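Local structure of BAG family molecular chaperone regulator 2 (Arabidopsis thaliana, 4HWD) at residues F14-L19 with E73-Y78. The protein probably acts as a co-chaperone in programmed cell death and stress responses, its BAG domain binding the ATPase domain of HSP70/HSC70 chaperones. Numbering follows the deposited sequence.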
loop_
_atom_site.group_PDB
_atom_site.type_symbol
_atom_site.label_atom_id
_atom_site.label_comp_id
_atom_site.label_asym_id
_atom_site.label_seq_id
_atom_site.Cartn_x
_atom_site.Cartn_y
_atom_site.Cartn_z
ATOM N N PHE A 14 -9.124 -0.214 3.418
ATOM C CA PHE A 14 -9.003 -0.704 4.783
ATOM C C PHE A 14 -7.704 -1.498 4.950
ATOM O O PHE A 14 -6.992 -1.327 5.937
ATOM C CB PHE A 14 -10.205 -1.593 5.078
ATOM C CG PHE A 14 -10.118 -2.338 6.375
ATOM C CD1 PHE A 14 -10.585 -1.766 7.556
ATOM C CD2 PHE A 14 -9.624 -3.648 6.408
ATOM C CE1 PHE A 14 -10.570 -2.493 8.755
ATOM C CE2 PHE A 14 -9.602 -4.377 7.597
ATOM C CZ PHE A 14 -10.079 -3.798 8.772
ATOM N N GLN A 15 -7.399 -2.372 3.989
ATOM C CA GLN A 15 -6.182 -3.186 4.069
ATOM C C GLN A 15 -4.945 -2.319 3.819
ATOM O O GLN A 15 -3.912 -2.503 4.451
ATOM C CB GLN A 15 -6.235 -4.345 3.060
ATOM C CG GLN A 15 -5.176 -5.426 3.296
ATOM C CD GLN A 15 -5.099 -5.858 4.762
ATOM O OE1 GLN A 15 -6.121 -5.969 5.441
ATOM N NE2 GLN A 15 -3.886 -6.108 5.249
ATOM N N VAL A 16 -5.069 -1.361 2.909
ATOM C CA VAL A 16 -3.976 -0.457 2.596
ATOM C C VAL A 16 -3.529 0.357 3.814
ATOM O O VAL A 16 -2.322 0.559 4.015
ATOM C CB VAL A 16 -4.371 0.499 1.447
ATOM C CG1 VAL A 16 -3.328 1.602 1.277
ATOM C CG2 VAL A 16 -4.520 -0.287 0.170
ATOM N N GLU A 17 -4.469 0.829 4.636
ATOM C CA GLU A 17 -4.059 1.607 5.804
ATOM C C GLU A 17 -3.449 0.721 6.877
ATOM O O GLU A 17 -2.671 1.185 7.720
ATOM C CB GLU A 17 -5.215 2.438 6.375
ATOM C CG GLU A 17 -6.454 1.691 6.801
ATOM C CD GLU A 17 -7.566 2.650 7.208
ATOM O OE1 GLU A 17 -7.777 3.645 6.480
ATOM O OE2 GLU A 17 -8.230 2.411 8.241
ATOM N N ARG A 18 -3.794 -0.562 6.847
ATOM C CA ARG A 18 -3.213 -1.496 7.797
ATOM C C ARG A 18 -1.777 -1.730 7.319
ATOM O O ARG A 18 -0.869 -1.883 8.118
ATOM C CB ARG A 18 -4.003 -2.804 7.813
ATOM C CG ARG A 18 -5.466 -2.643 8.209
ATOM C CD ARG A 18 -6.176 -3.989 8.264
ATOM N NE ARG A 18 -5.584 -4.858 9.269
ATOM C CZ ARG A 18 -5.578 -4.597 10.572
ATOM N NH1 ARG A 18 -6.143 -3.487 11.026
ATOM N NH2 ARG A 18 -4.996 -5.436 11.423
ATOM N N LEU A 19 -1.580 -1.745 6.003
ATOM C CA LEU A 19 -0.248 -1.934 5.425
ATOM C C LEU A 19 0.640 -0.719 5.717
ATOM O O LEU A 19 1.835 -0.865 5.983
ATOM C CB LEU A 19 -0.352 -2.162 3.910
ATOM C CG LEU A 19 -0.866 -3.553 3.509
ATOM C CD1 LEU A 19 -1.372 -3.555 2.080
ATOM C CD2 LEU A 19 0.273 -4.570 3.703
ATOM N N GLU A 73 -2.742 6.007 -5.851
ATOM C CA GLU A 73 -1.811 7.125 -5.785
ATOM C C GLU A 73 -1.128 7.086 -4.410
ATOM O O GLU A 73 0.063 7.408 -4.268
ATOM C CB GLU A 73 -2.579 8.435 -5.962
ATOM C CG GLU A 73 -1.837 9.678 -5.509
ATOM C CD GLU A 73 -2.478 10.955 -6.028
ATOM O OE1 GLU A 73 -2.094 12.054 -5.561
ATOM O OE2 GLU A 73 -3.356 10.864 -6.915
ATOM N N ARG A 74 -1.900 6.683 -3.402
ATOM C CA ARG A 74 -1.409 6.560 -2.032
ATOM C C ARG A 74 -0.484 5.357 -1.961
ATOM O O ARG A 74 0.539 5.388 -1.280
ATOM C CB ARG A 74 -2.583 6.371 -1.069
ATOM C CG ARG A 74 -2.227 5.651 0.217
ATOM C CD ARG A 74 -3.275 5.927 1.280
ATOM N NE ARG A 74 -3.227 7.320 1.720
ATOM C CZ ARG A 74 -4.279 7.999 2.168
ATOM N NH1 ARG A 74 -5.474 7.418 2.234
ATOM N NH2 ARG A 74 -4.140 9.259 2.560
ATOM N N LEU A 75 -0.860 4.303 -2.680
ATOM C CA LEU A 75 -0.083 3.072 -2.741
ATOM C C LEU A 75 1.240 3.310 -3.453
ATOM O O LEU A 75 2.252 2.699 -3.115
ATOM C CB LEU A 75 -0.866 1.985 -3.480
ATOM C CG LEU A 75 -1.775 1.127 -2.616
ATOM C CD1 LEU A 75 -2.716 0.318 -3.496
ATOM C CD2 LEU A 75 -0.924 0.224 -1.733
ATOM N N HIS A 76 1.226 4.186 -4.449
ATOM C CA HIS A 76 2.439 4.498 -5.181
ATOM C C HIS A 76 3.400 5.165 -4.216
ATOM O O HIS A 76 4.600 4.887 -4.224
ATOM C CB HIS A 76 2.140 5.446 -6.346
ATOM C CG HIS A 76 1.457 4.787 -7.506
ATOM N ND1 HIS A 76 1.059 5.482 -8.627
ATOM C CD2 HIS A 76 1.109 3.495 -7.717
ATOM C CE1 HIS A 76 0.495 4.647 -9.482
ATOM N NE2 HIS A 76 0.513 3.435 -8.956
ATOM N N LYS A 77 2.856 6.044 -3.382
ATOM C CA LYS A 77 3.641 6.763 -2.396
ATOM C C LYS A 77 4.273 5.808 -1.384
ATOM O O LYS A 77 5.397 6.030 -0.935
ATOM C CB LYS A 77 2.749 7.780 -1.676
ATOM C CG LYS A 77 3.438 8.550 -0.560
ATOM C CD LYS A 77 2.480 9.520 0.123
ATOM C CE LYS A 77 3.162 10.256 1.272
ATOM N NZ LYS A 77 2.284 11.295 1.892
ATOM N N TYR A 78 3.551 4.747 -1.029
ATOM C CA TYR A 78 4.051 3.772 -0.060
ATOM C C TYR A 78 5.134 2.867 -0.636
ATOM O O TYR A 78 6.120 2.546 0.038
ATOM C CB TYR A 78 2.909 2.906 0.470
ATOM C CG TYR A 78 1.897 3.648 1.308
ATOM C CD1 TYR A 78 2.220 4.853 1.932
ATOM C CD2 TYR A 78 0.625 3.117 1.515
ATOM C CE1 TYR A 78 1.295 5.515 2.746
ATOM C CE2 TYR A 78 -0.308 3.765 2.331
ATOM C CZ TYR A 78 0.029 4.961 2.943
ATOM O OH TYR A 78 -0.899 5.588 3.755
#
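V16 faces L75 where helices 2-31 and 63-89, the first and third of the three-helix bundle of this BAG domain, run side by side in the same direction. The axes of segments 14-19 and 73-78 are inclined by 20° and come no nearer than 11.2 Å. Each backbone is hydrogen-bonded along its own helix, so the two segments meet through side chains, chiefly one valine set among three residues of the other helix. Both methyls of V16 are used. CG1, anti to the backbone N (chi1 170°), reaches the rim of the Y78 ring, meeting CE2 at 3.9 Å near the ring plane, so the contact is with the edge and not the face. The same V16 CG1 lies 4.1 Å from L75 CD2 and, more loosely, 4.3 Å from CD of R74, whose aliphatic part borders the apolar patch. V16 CG2 rests at the forked end of L75, 4.1 Å from CD1. The isobutyl group of L75 slants across the valine and also touches L52 of helix 38-57, linking all three helices, while Y78 extends the seam along helix 2-31 to A20 and L23. The R74 carbonyl, which accepts the Y78 N-H one turn on, also lies over one face of the ring, near its rim. With both methyls removed by an alanine here, the forked end of L75 would probably lose this packing partner, and the Y78 edge the methyl beside CE2. No hydrogen bond or salt bridge crosses here; E17 OE1 and R74 NH1, 6.1 Å apart, could offer at most a distant electrostatic attraction. Cohesion between the segments therefore rests on van der Waals contact and the burial of apolar surface on V16, L75 and the Y78 edge, 177 Å² being buried in all.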